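Local coordinates for protein At4g34840 (PDB 3BSF) that belongs to the nucleosidases of the phosphorylase superfamily and holds adenine in a pocket of its mixed alpha/beta fold, at residues I114-V120 with L206-D212; P28-R32 with D236-K241; S14-V20 with L59-C65. The contacts are given in a common frame with arbitrary orientation. Residue numbers count along the deposited sequence, not the author numbering.

How the interactions relate
Interactions 1 and 3 are buried strand pairings of the same mixed sheet, antiparallel and parallel respectively, with centres about 19 Å apart and no mutual touch. Interaction 2, partly buried, is a helix-helix contact that sits nearer to each of them, about 14 and 13 Å away between centres. Helix 227-246 joins all three: Leu239 meets Ile207 of interaction 1 and Phe18 of interaction 3, while Leu29 and Ile30 of helix 23-33 lie on Ile63. The chemistry follows position. The strands rely on backbone hydrogen bonds and largely apolar faces, burying 567 and 667 Å², whereas interaction 2 buries 363 Å² and adds a salt bridge from exposed Arg32 to buried Asp236.

Interaction 1. Residues I114-V120 with L206-D212; sequences ISDVYVV and LIKGVTD. With ADE (adenine), chain C.
An adenine pocket lies at the C-terminal end of strand 206-212, where it pairs antiparallel with 117-120 in the phosphorylase-superfamily sheet. The axes are 4.8 Å apart at 153°. Val117 faces Gly209 and Val119 faces Ile207 as non-hydrogen-bonded pairs (CA-CA 4.7 Å each); between them Tyr118 and Lys208 form a hydrogen-bonded pair, CA-CA 5.5 Å, with Tyr118 N to Lys208 O and Lys208 N to Tyr118 O both 3.1 Å. Val120 N donates to Leu206 O at 2.9 Å. At the other end Ser115 adopts a left-handed backbone (phi 65°, psi -2°), and both it and Asp116 sit opposite Val210: Ser115 N to Val210 O is 2.7 Å and Val210 N to Asp116 O 2.9 Å, the pattern of a G1-type beta bulge. Val117 CG1 packs on Ile207 CG2 at 4.0 Å, on the face covered by helix 227-246. On the opposite face the Tyr118 ring (chi1 m) sets CD1 4.0 Å from Val210 CG2, and Val120 CG2 lies 3.8 Å from Lys208 CG. Ile114 swings CD1 to 3.4 Å from Thr211 O. Asp116 and Tyr118 direct their polar ends to Lys158, and Lys208 forms a salt bridge with Asp187 of the pocket. Asp212, chi1 t, accepts adenine N6 at OD2 (2.9 Å), with Thr211 OG1 3.5 Å from adenine C8; Lys186 is a further hydrogen-bond partner of the base. The pairing with 114-120 thus extends to Val210; beyond it Thr211, backbone-bonded to Ala104 of strand 97-106 and its hydroxyl weakly so, lies against the base, and Asp212 accepts from N6.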
loop_
_atom_site.group_PDB
_atom_site.type_symbol
_atom_site.label_atom_id
_atom_site.label_comp_id
_atom_site.label_asym_id
_atom_site.label_seq_id
_atom_site.Cartn_x
_atom_site.Cartn_y
_atom_site.Cartn_z
ATOM N N ILE A 114 17.172 -20.044 -11.791
ATOM C CA ILE A 114 15.960 -19.607 -12.466
ATOM C C ILE A 114 14.980 -20.772 -12.332
ATOM O O ILE A 114 15.391 -21.907 -12.092
ATOM C CB ILE A 114 16.218 -19.314 -13.972
ATOM C CG1 ILE A 114 15.571 -17.991 -14.373
ATOM C CG2 ILE A 114 15.626 -20.425 -14.839
ATOM C CD1 ILE A 114 16.151 -16.784 -13.674
ATOM N N SER A 115 13.692 -20.486 -12.478
ATOM C CA SER A 115 12.656 -21.510 -12.380
ATOM C C SER A 115 12.484 -22.179 -11.005
ATOM O O SER A 115 11.606 -23.022 -10.837
ATOM C CB SER A 115 12.891 -22.586 -13.440
ATOM O OG SER A 115 11.851 -23.543 -13.411
ATOM N N ASP A 116 13.308 -21.818 -10.028
ATOM C CA ASP A 116 13.184 -22.398 -8.689
ATOM C C ASP A 116 11.867 -22.010 -8.031
ATOM O O ASP A 116 11.345 -20.923 -8.281
ATOM C CB ASP A 116 14.329 -21.923 -7.799
ATOM C CG ASP A 116 15.547 -22.801 -7.907
ATOM O OD1 ASP A 116 15.799 -23.305 -9.020
ATOM O OD2 ASP A 116 16.254 -22.985 -6.892
ATOM N N VAL A 117 11.334 -22.890 -7.187
ATOM C CA VAL A 117 10.085 -22.596 -6.493
ATOM C C VAL A 117 10.259 -22.623 -4.970
ATOM O O VAL A 117 10.259 -23.678 -4.335
ATOM C CB VAL A 117 8.971 -23.568 -6.908
ATOM C CG1 VAL A 117 7.697 -23.262 -6.136
ATOM C CG2 VAL A 117 8.727 -23.449 -8.398
ATOM N N TYR A 118 10.406 -21.441 -4.391
ATOM C CA TYR A 118 10.591 -21.326 -2.965
ATOM C C TYR A 118 9.293 -21.088 -2.199
ATOM O O TYR A 118 8.282 -20.663 -2.758
ATOM C CB TYR A 118 11.550 -20.175 -2.640
ATOM C CG TYR A 118 13.008 -20.386 -3.014
ATOM C CD1 TYR A 118 13.438 -20.282 -4.336
ATOM C CD2 TYR A 118 13.960 -20.660 -2.037
ATOM C CE1 TYR A 118 14.779 -20.441 -4.677
ATOM C CE2 TYR A 118 15.303 -20.827 -2.366
ATOM C CZ TYR A 118 15.710 -20.715 -3.690
ATOM O OH TYR A 118 17.043 -20.878 -4.025
ATOM N N VAL A 119 9.357 -21.381 -0.904
ATOM C CA VAL A 119 8.257 -21.175 0.024
ATOM C C VAL A 119 8.833 -20.176 1.027
ATOM O O VAL A 119 9.660 -20.532 1.878
ATOM C CB VAL A 119 7.865 -22.480 0.788
ATOM C CG1 VAL A 119 6.892 -22.145 1.925
ATOM C CG2 VAL A 119 7.245 -23.488 -0.165
ATOM N N VAL A 120 8.416 -18.920 0.896
ATOM C CA VAL A 120 8.882 -17.848 1.775
ATOM C C VAL A 120 8.700 -18.200 3.249
ATOM O O VAL A 120 7.636 -18.660 3.658
ATOM C CB VAL A 120 8.140 -16.539 1.464
ATOM C CG1 VAL A 120 8.544 -15.450 2.460
ATOM C CG2 VAL A 120 8.440 -16.115 0.032
ATOM N N LEU A 206 3.360 -17.902 1.411
ATOM C CA LEU A 206 3.858 -17.187 0.239
ATOM C C LEU A 206 4.733 -18.097 -0.598
ATOM O O LEU A 206 5.719 -18.657 -0.123
ATOM C CB LEU A 206 4.642 -15.943 0.654
ATOM C CG LEU A 206 3.843 -14.868 1.404
ATOM C CD1 LEU A 206 3.454 -15.380 2.775
ATOM C CD2 LEU A 206 4.671 -13.606 1.554
ATOM N N ILE A 207 4.353 -18.250 -1.855
ATOM C CA ILE A 207 5.083 -19.104 -2.773
ATOM C C ILE A 207 5.572 -18.283 -3.974
ATOM O O ILE A 207 4.777 -17.640 -4.661
ATOM C CB ILE A 207 4.177 -20.254 -3.228
ATOM C CG1 ILE A 207 3.802 -21.102 -2.014
ATOM C CG2 ILE A 207 4.875 -21.096 -4.287
ATOM C CD1 ILE A 207 2.814 -22.188 -2.325
ATOM N N LYS A 208 6.878 -18.320 -4.234
ATOM C CA LYS A 208 7.451 -17.532 -5.323
ATOM C C LYS A 208 8.262 -18.292 -6.376
ATOM O O LYS A 208 9.148 -19.079 -6.035
ATOM C CB LYS A 208 8.313 -16.436 -4.711
ATOM C CG LYS A 208 7.593 -15.669 -3.605
ATOM C CD LYS A 208 6.419 -14.859 -4.154
ATOM C CE LYS A 208 5.770 -13.984 -3.079
ATOM N NZ LYS A 208 4.769 -13.025 -3.649
ATOM N N GLY A 209 7.952 -18.044 -7.653
ATOM C CA GLY A 209 8.659 -18.689 -8.755
ATOM C C GLY A 209 9.724 -17.757 -9.311
ATOM O O GLY A 209 9.409 -16.671 -9.815
ATOM N N VAL A 210 10.987 -18.179 -9.231
ATOM C CA VAL A 210 12.105 -17.346 -9.688
ATOM C C VAL A 210 12.189 -17.234 -11.202
ATOM O O VAL A 210 12.468 -18.207 -11.885
ATOM C CB VAL A 210 13.469 -17.871 -9.159
ATOM C CG1 VAL A 210 14.573 -16.891 -9.514
ATOM C CG2 VAL A 210 13.409 -18.070 -7.656
ATOM N N THR A 211 11.969 -16.033 -11.723
ATOM C CA THR A 211 12.012 -15.818 -13.162
ATOM C C THR A 211 13.208 -14.997 -13.624
ATOM O O THR A 211 13.552 -14.993 -14.801
ATOM C CB THR A 211 10.749 -15.102 -13.639
ATOM O OG1 THR A 211 10.616 -13.862 -12.932
ATOM C CG2 THR A 211 9.512 -15.985 -13.402
ATOM N N ASP A 212 13.846 -14.309 -12.693
ATOM C CA ASP A 212 14.974 -13.463 -13.027
ATOM C C ASP A 212 16.040 -13.501 -11.934
ATOM O O ASP A 212 15.739 -13.396 -10.748
ATOM C CB ASP A 212 14.455 -12.034 -13.247
ATOM C CG ASP A 212 15.567 -10.997 -13.313
ATOM O OD1 ASP A 212 16.514 -11.168 -14.121
ATOM O OD2 ASP A 212 15.483 -9.993 -12.559
HETATM N N9 ADE C . 9.126 -10.126 -10.502
HETATM C C8 ADE C . 9.817 -10.799 -11.461
HETATM N N7 ADE C . 11.136 -10.462 -11.537
HETATM C C5 ADE C . 11.288 -9.510 -10.554
HETATM C C6 ADE C . 12.419 -8.718 -10.072
HETATM N N6 ADE C . 13.628 -8.843 -10.611
HETATM N N1 ADE C . 12.191 -7.803 -9.002
HETATM C C2 ADE C . 10.928 -7.687 -8.455
HETATM N N3 ADE C . 9.794 -8.400 -8.853
HETATM C C4 ADE C . 10.054 -9.285 -9.899
#

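Interaction 2. Residues P28-R32 with D236-K241; sequences PLINR and DESLTK
This is a helix-helix contact between the first helix, 23-33, and the C-terminal helix 227-246, buried toward the sheet and exposed at its rim. The segment axes approach to 9.5 Å and cross at -52°. Leu29 and Asp236 have the nearest CA atoms, 5.3 Å apart. Helix 28-32 is kinked where Pro28 N and Leu29 N lack bonds to the preceding turn. Asp236 (chi1 t) points into the junction: its CG lies 3.5 Å from Pro28 CB and its OD1 3.2 Å from Leu29 CA. Arg32, extended through chi1 and chi2 (both t), then turned at chi3 (m), makes a salt bridge, NH2 to Asp236 OD2 2.7 Å, whose hydrogen bond is weak by angle. Thr240 OG1, bonded to Asp236 O at 3.2 Å, covers one face of the guanidinium, 3.6 Å from Arg32 NH1, and lies 3.7 Å from Leu29 CD1. Deeper in, Leu29 CD2 is 4.5 Å from Leu239 CD1, and both leucines continue onto the sheet, Leu29 on Ile63 of strand 59-65 and Leu239 on Phe18 and Ile207.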
loop_
_atom_site.group_PDB
_atom_site.type_symbol
_atom_site.label_atom_id
_atom_site.label_comp_id
_atom_site.label_asym_id
_atom_site.label_seq_id
_atom_site.Cartn_x
_atom_site.Cartn_y
_atom_site.Cartn_z
ATOM N N PRO A 28 -2.628 -20.728 -15.810
ATOM C CA PRO A 28 -2.484 -22.189 -15.875
ATOM C C PRO A 28 -3.276 -22.929 -14.791
ATOM O O PRO A 28 -4.038 -23.866 -15.082
ATOM C CB PRO A 28 -0.976 -22.395 -15.724
ATOM C CG PRO A 28 -0.403 -21.170 -16.316
ATOM C CD PRO A 28 -1.297 -20.094 -15.739
ATOM N N LEU A 29 -3.076 -22.512 -13.542
ATOM C CA LEU A 29 -3.769 -23.127 -12.427
ATOM C C LEU A 29 -5.274 -23.074 -12.704
ATOM O O LEU A 29 -5.955 -24.101 -12.641
ATOM C CB LEU A 29 -3.430 -22.390 -11.126
ATOM C CG LEU A 29 -4.115 -22.913 -9.863
ATOM C CD1 LEU A 29 -3.640 -24.337 -9.577
ATOM C CD2 LEU A 29 -3.811 -21.993 -8.690
ATOM N N ILE A 30 -5.775 -21.877 -13.031
ATOM C CA ILE A 30 -7.198 -21.663 -13.326
ATOM C C ILE A 30 -7.697 -22.687 -14.351
ATOM O O ILE A 30 -8.804 -23.229 -14.235
ATOM C CB ILE A 30 -7.458 -20.223 -13.874
ATOM C CG1 ILE A 30 -7.028 -19.184 -12.834
ATOM C CG2 ILE A 30 -8.930 -20.032 -14.189
ATOM C CD1 ILE A 30 -7.250 -17.757 -13.274
ATOM N N ASN A 31 -6.868 -22.960 -15.350
ATOM C CA ASN A 31 -7.228 -23.917 -16.374
ATOM C C ASN A 31 -7.270 -25.342 -15.853
ATOM O O ASN A 31 -8.277 -26.021 -16.012
ATOM C CB ASN A 31 -6.251 -23.822 -17.541
ATOM C CG ASN A 31 -6.313 -22.478 -18.236
ATOM O OD1 ASN A 31 -7.368 -21.841 -18.280
ATOM N ND2 ASN A 31 -5.187 -22.040 -18.796
ATOM N N ARG A 32 -6.188 -25.789 -15.220
ATOM C CA ARG A 32 -6.129 -27.159 -14.715
ATOM C C ARG A 32 -7.258 -27.482 -13.744
ATOM O O ARG A 32 -7.825 -28.577 -13.779
ATOM C CB ARG A 32 -4.778 -27.444 -14.037
ATOM C CG ARG A 32 -4.511 -28.939 -13.829
ATOM C CD ARG A 32 -3.202 -29.220 -13.084
ATOM N NE ARG A 32 -2.047 -28.560 -13.697
ATOM C CZ ARG A 32 -0.777 -28.866 -13.436
ATOM N NH1 ARG A 32 -0.489 -29.830 -12.570
ATOM N NH2 ARG A 32 0.205 -28.214 -14.045
ATOM N N ASP A 236 2.783 -23.196 -11.616
ATOM C CA ASP A 236 1.461 -23.805 -11.647
ATOM C C ASP A 236 1.538 -25.256 -11.175
ATOM O O ASP A 236 0.899 -25.624 -10.192
ATOM C CB ASP A 236 0.893 -23.754 -13.065
ATOM C CG ASP A 236 -0.184 -24.807 -13.301
ATOM O OD1 ASP A 236 -1.140 -24.861 -12.492
ATOM O OD2 ASP A 236 -0.084 -25.582 -14.286
ATOM N N GLU A 237 2.311 -26.076 -11.886
ATOM C CA GLU A 237 2.488 -27.486 -11.544
ATOM C C GLU A 237 2.698 -27.638 -10.037
ATOM O O GLU A 237 2.143 -28.538 -9.403
ATOM C CB GLU A 237 3.706 -28.053 -12.292
ATOM C CG GLU A 237 4.210 -29.398 -11.770
ATOM C CD GLU A 237 5.705 -29.612 -12.017
ATOM O OE1 GLU A 237 6.122 -29.616 -13.202
ATOM O OE2 GLU A 237 6.458 -29.774 -11.022
ATOM N N SER A 238 3.493 -26.738 -9.470
ATOM C CA SER A 238 3.800 -26.759 -8.048
ATOM C C SER A 238 2.629 -26.401 -7.134
ATOM O O SER A 238 2.381 -27.081 -6.131
ATOM C CB SER A 238 4.963 -25.815 -7.769
ATOM O OG SER A 238 6.094 -26.188 -8.536
ATOM N N LEU A 239 1.917 -25.328 -7.463
ATOM C CA LEU A 239 0.775 -24.911 -6.651
ATOM C C LEU A 239 -0.269 -26.031 -6.594
ATOM O O LEU A 239 -0.828 -26.316 -5.539
ATOM C CB LEU A 239 0.165 -23.626 -7.223
ATOM C CG LEU A 239 1.083 -22.401 -7.135
ATOM C CD1 LEU A 239 0.587 -21.313 -8.057
ATOM C CD2 LEU A 239 1.157 -21.912 -5.706
ATOM N N THR A 240 -0.523 -26.670 -7.731
ATOM C CA THR A 240 -1.474 -27.765 -7.782
ATOM C C THR A 240 -1.138 -28.808 -6.713
ATOM O O THR A 240 -1.975 -29.144 -5.858
ATOM C CB THR A 240 -1.437 -28.437 -9.156
ATOM O OG1 THR A 240 -1.728 -27.460 -10.165
ATOM C CG2 THR A 240 -2.449 -29.581 -9.216
ATOM N N LYS A 241 0.093 -29.315 -6.771
ATOM C CA LYS A 241 0.563 -30.322 -5.822
ATOM C C LYS A 241 0.505 -29.801 -4.379
ATOM O O LYS A 241 0.445 -30.589 -3.435
ATOM C CB LYS A 241 1.993 -30.767 -6.178
ATOM C CG LYS A 241 2.140 -31.474 -7.547
ATOM C CD LYS A 241 1.432 -32.842 -7.611
ATOM C CE LYS A 241 1.645 -33.564 -8.958
ATOM N NZ LYS A 241 0.900 -32.957 -10.116
#

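Interaction 3. Residues S14-V20 with L59-C65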
loop_
_atom_site.group_PDB
_atom_site.type_symbol
_atom_site.label_atom_id
_atom_site.label_comp_id
_atom_site.label_asym_id
_atom_site.label_seq_id
_atom_site.Cartn_x
_atom_site.Cartn_y
_atom_site.Cartn_z
ATOM N N SER A 14 -11.136 -25.591 4.960
ATOM C CA SER A 14 -12.245 -25.640 4.028
ATOM C C SER A 14 -12.025 -24.736 2.828
ATOM O O SER A 14 -12.146 -25.180 1.686
ATOM C CB SER A 14 -13.543 -25.254 4.739
ATOM O OG SER A 14 -14.656 -25.520 3.910
ATOM N N THR A 15 -11.689 -23.474 3.079
ATOM C CA THR A 15 -11.484 -22.556 1.973
ATOM C C THR A 15 -10.101 -21.909 1.884
ATOM O O THR A 15 -9.515 -21.494 2.885
ATOM C CB THR A 15 -12.545 -21.471 1.993
ATOM O OG1 THR A 15 -12.365 -20.668 3.158
ATOM C CG2 THR A 15 -13.926 -22.090 2.040
ATOM N N ILE A 16 -9.603 -21.830 0.654
ATOM C CA ILE A 16 -8.298 -21.249 0.360
ATOM C C ILE A 16 -8.365 -20.095 -0.642
ATOM O O ILE A 16 -8.719 -20.298 -1.807
ATOM C CB ILE A 16 -7.338 -22.298 -0.250
ATOM C CG1 ILE A 16 -7.094 -23.434 0.741
ATOM C CG2 ILE A 16 -6.029 -21.629 -0.625
ATOM C CD1 ILE A 16 -6.181 -24.524 0.221
ATOM N N VAL A 17 -8.004 -18.893 -0.198
ATOM C CA VAL A 17 -7.991 -17.746 -1.096
ATOM C C VAL A 17 -6.578 -17.457 -1.580
ATOM O O VAL A 17 -5.673 -17.230 -0.780
ATOM C CB VAL A 17 -8.515 -16.467 -0.427
ATOM C CG1 VAL A 17 -8.332 -15.278 -1.366
ATOM C CG2 VAL A 17 -9.964 -16.635 -0.068
ATOM N N PHE A 18 -6.408 -17.468 -2.899
ATOM C CA PHE A 18 -5.134 -17.171 -3.540
ATOM C C PHE A 18 -5.099 -15.717 -3.965
ATOM O O PHE A 18 -6.042 -15.226 -4.593
ATOM C CB PHE A 18 -4.958 -18.019 -4.786
ATOM C CG PHE A 18 -4.460 -19.388 -4.513
ATOM C CD1 PHE A 18 -3.098 -19.639 -4.458
ATOM C CD2 PHE A 18 -5.354 -20.428 -4.281
ATOM C CE1 PHE A 18 -2.625 -20.907 -4.175
ATOM C CE2 PHE A 18 -4.898 -21.705 -3.995
ATOM C CZ PHE A 18 -3.529 -21.951 -3.940
ATOM N N ILE A 19 -4.018 -15.027 -3.628
ATOM C CA ILE A 19 -3.851 -13.629 -4.027
ATOM C C ILE A 19 -2.735 -13.563 -5.096
ATOM O O ILE A 19 -1.577 -13.902 -4.821
ATOM C CB ILE A 19 -3.463 -12.744 -2.810
ATOM C CG1 ILE A 19 -4.581 -12.769 -1.765
ATOM C CG2 ILE A 19 -3.187 -11.318 -3.253
ATOM C CD1 ILE A 19 -5.892 -12.111 -2.215
ATOM N N VAL A 20 -3.081 -13.160 -6.317
ATOM C CA VAL A 20 -2.070 -13.049 -7.367
ATOM C C VAL A 20 -2.091 -11.642 -7.979
ATOM O O VAL A 20 -3.161 -11.105 -8.267
ATOM C CB VAL A 20 -2.278 -14.123 -8.470
ATOM C CG1 VAL A 20 -2.520 -15.475 -7.818
ATOM C CG2 VAL A 20 -3.431 -13.737 -9.385
ATOM N N LEU A 59 -12.041 -28.692 -1.091
ATOM C CA LEU A 59 -11.536 -27.340 -0.898
ATOM C C LEU A 59 -12.172 -26.309 -1.814
ATOM O O LEU A 59 -12.257 -26.506 -3.019
ATOM C CB LEU A 59 -10.025 -27.306 -1.135
ATOM C CG LEU A 59 -9.075 -28.297 -0.457
ATOM C CD1 LEU A 59 -7.678 -28.028 -0.992
ATOM C CD2 LEU A 59 -9.102 -28.157 1.064
ATOM N N ASN A 60 -12.603 -25.198 -1.231
ATOM C CA ASN A 60 -13.187 -24.102 -1.994
ATOM C C ASN A 60 -12.034 -23.178 -2.333
ATOM O O ASN A 60 -11.643 -22.334 -1.529
ATOM C CB ASN A 60 -14.200 -23.332 -1.156
ATOM C CG ASN A 60 -15.255 -24.222 -0.583
ATOM O OD1 ASN A 60 -16.003 -24.855 -1.315
ATOM N ND2 ASN A 60 -15.320 -24.283 0.736
ATOM N N ILE A 61 -11.484 -23.349 -3.523
ATOM C CA ILE A 61 -10.375 -22.520 -3.955
ATOM C C ILE A 61 -10.876 -21.223 -4.606
ATOM O O ILE A 61 -11.743 -21.253 -5.486
ATOM C CB ILE A 61 -9.487 -23.281 -4.967
ATOM C CG1 ILE A 61 -9.386 -24.763 -4.573
ATOM C CG2 ILE A 61 -8.104 -22.630 -5.031
ATOM C CD1 ILE A 61 -8.787 -25.020 -3.207
ATOM N N ASN A 62 -10.342 -20.091 -4.148
ATOM C CA ASN A 62 -10.704 -18.784 -4.688
ATOM C C ASN A 62 -9.440 -18.032 -5.041
ATOM O O ASN A 62 -8.586 -17.818 -4.187
ATOM C CB ASN A 62 -11.492 -17.955 -3.675
ATOM C CG ASN A 62 -12.891 -18.487 -3.448
ATOM O OD1 ASN A 62 -13.082 -19.534 -2.827
ATOM N ND2 ASN A 62 -13.882 -17.769 -3.958
ATOM N N ILE A 63 -9.306 -17.646 -6.302
ATOM C CA ILE A 63 -8.146 -16.876 -6.721
ATOM C C ILE A 63 -8.620 -15.449 -6.981
ATOM O O ILE A 63 -9.429 -15.211 -7.879
ATOM C CB ILE A 63 -7.513 -17.435 -8.013
ATOM C CG1 ILE A 63 -7.002 -18.855 -7.782
ATOM C CG2 ILE A 63 -6.365 -16.539 -8.450
ATOM C CD1 ILE A 63 -6.286 -19.434 -8.970
ATOM N N VAL A 64 -8.134 -14.499 -6.194
ATOM C CA VAL A 64 -8.539 -13.117 -6.375
ATOM C C VAL A 64 -7.382 -12.305 -6.923
ATOM O O VAL A 64 -6.269 -12.414 -6.431
ATOM C CB VAL A 64 -9.025 -12.505 -5.039
ATOM C CG1 VAL A 64 -9.478 -11.078 -5.253
ATOM C CG2 VAL A 64 -10.179 -13.329 -4.483
ATOM N N CYS A 65 -7.648 -11.504 -7.950
ATOM C CA CYS A 65 -6.623 -10.678 -8.572
ATOM C C CYS A 65 -7.080 -9.225 -8.636
ATOM O O CYS A 65 -8.256 -8.951 -8.868
ATOM C CB CYS A 65 -6.329 -11.198 -9.984
ATOM S SG CYS A 65 -5.128 -10.220 -10.957
#
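Phe18 is the apolar centre of this parallel strand pair. Its ring edge meets Ile61, CE2 to CG2 3.5 Å, and its CB lies 3.7 Å from Ile63 CG1. Ile16 extends the same face, with CD1 4.0 Å from Leu59 CD1. Helix 227-246 covers this face, Ile16 touching Ile246 and Phe18, Leu59 and Ile61 touching Ile243, while helix 23-33 packs on Ile63. On the reverse face Val17 CG1 packs on Val64 CG2 at 4.1 Å and Ile19 CD1 on Val64 CB at 4.2 Å, with Ile19 and Val64 lying under helix 79-91. Buried Asn62 sits beside Val17, CB to CG2 4.1 Å.

Between these two layers runs a regular parallel register, Thr15 opposite Asn60 through Ile19 opposite Val64. The axes are 4.4 Å apart at 21°. Even-numbered residues of segment 14-20 make the bonds: Ile16 N to Asn60 O 3.0 Å, Asn62 N to Ile16 O 2.9 Å, Phe18 N to Asn62 O 2.6 Å, Val64 N to Phe18 O 2.7 Å and Val20 N to Val64 O 3.3 Å. Thr15, Val17 and Ile19 turn their backbones the other way, to Asp96, Leu97 and Ile99, so strand 15-19 is an interior strand.

Polarity increases at the N-terminal edge. Asn60 N donates to Ser14 O at 3.0 Å, Thr15 CG2 lies against the Asn60 side chain, and Asp96 OD2 accepts from the backbone N of both Ser14 and Thr15. Directional backbone bonds thus run between an apolar face holding Phe18 and a mixed one, where Thr15, Asn60 and Asn62 join the aliphatics.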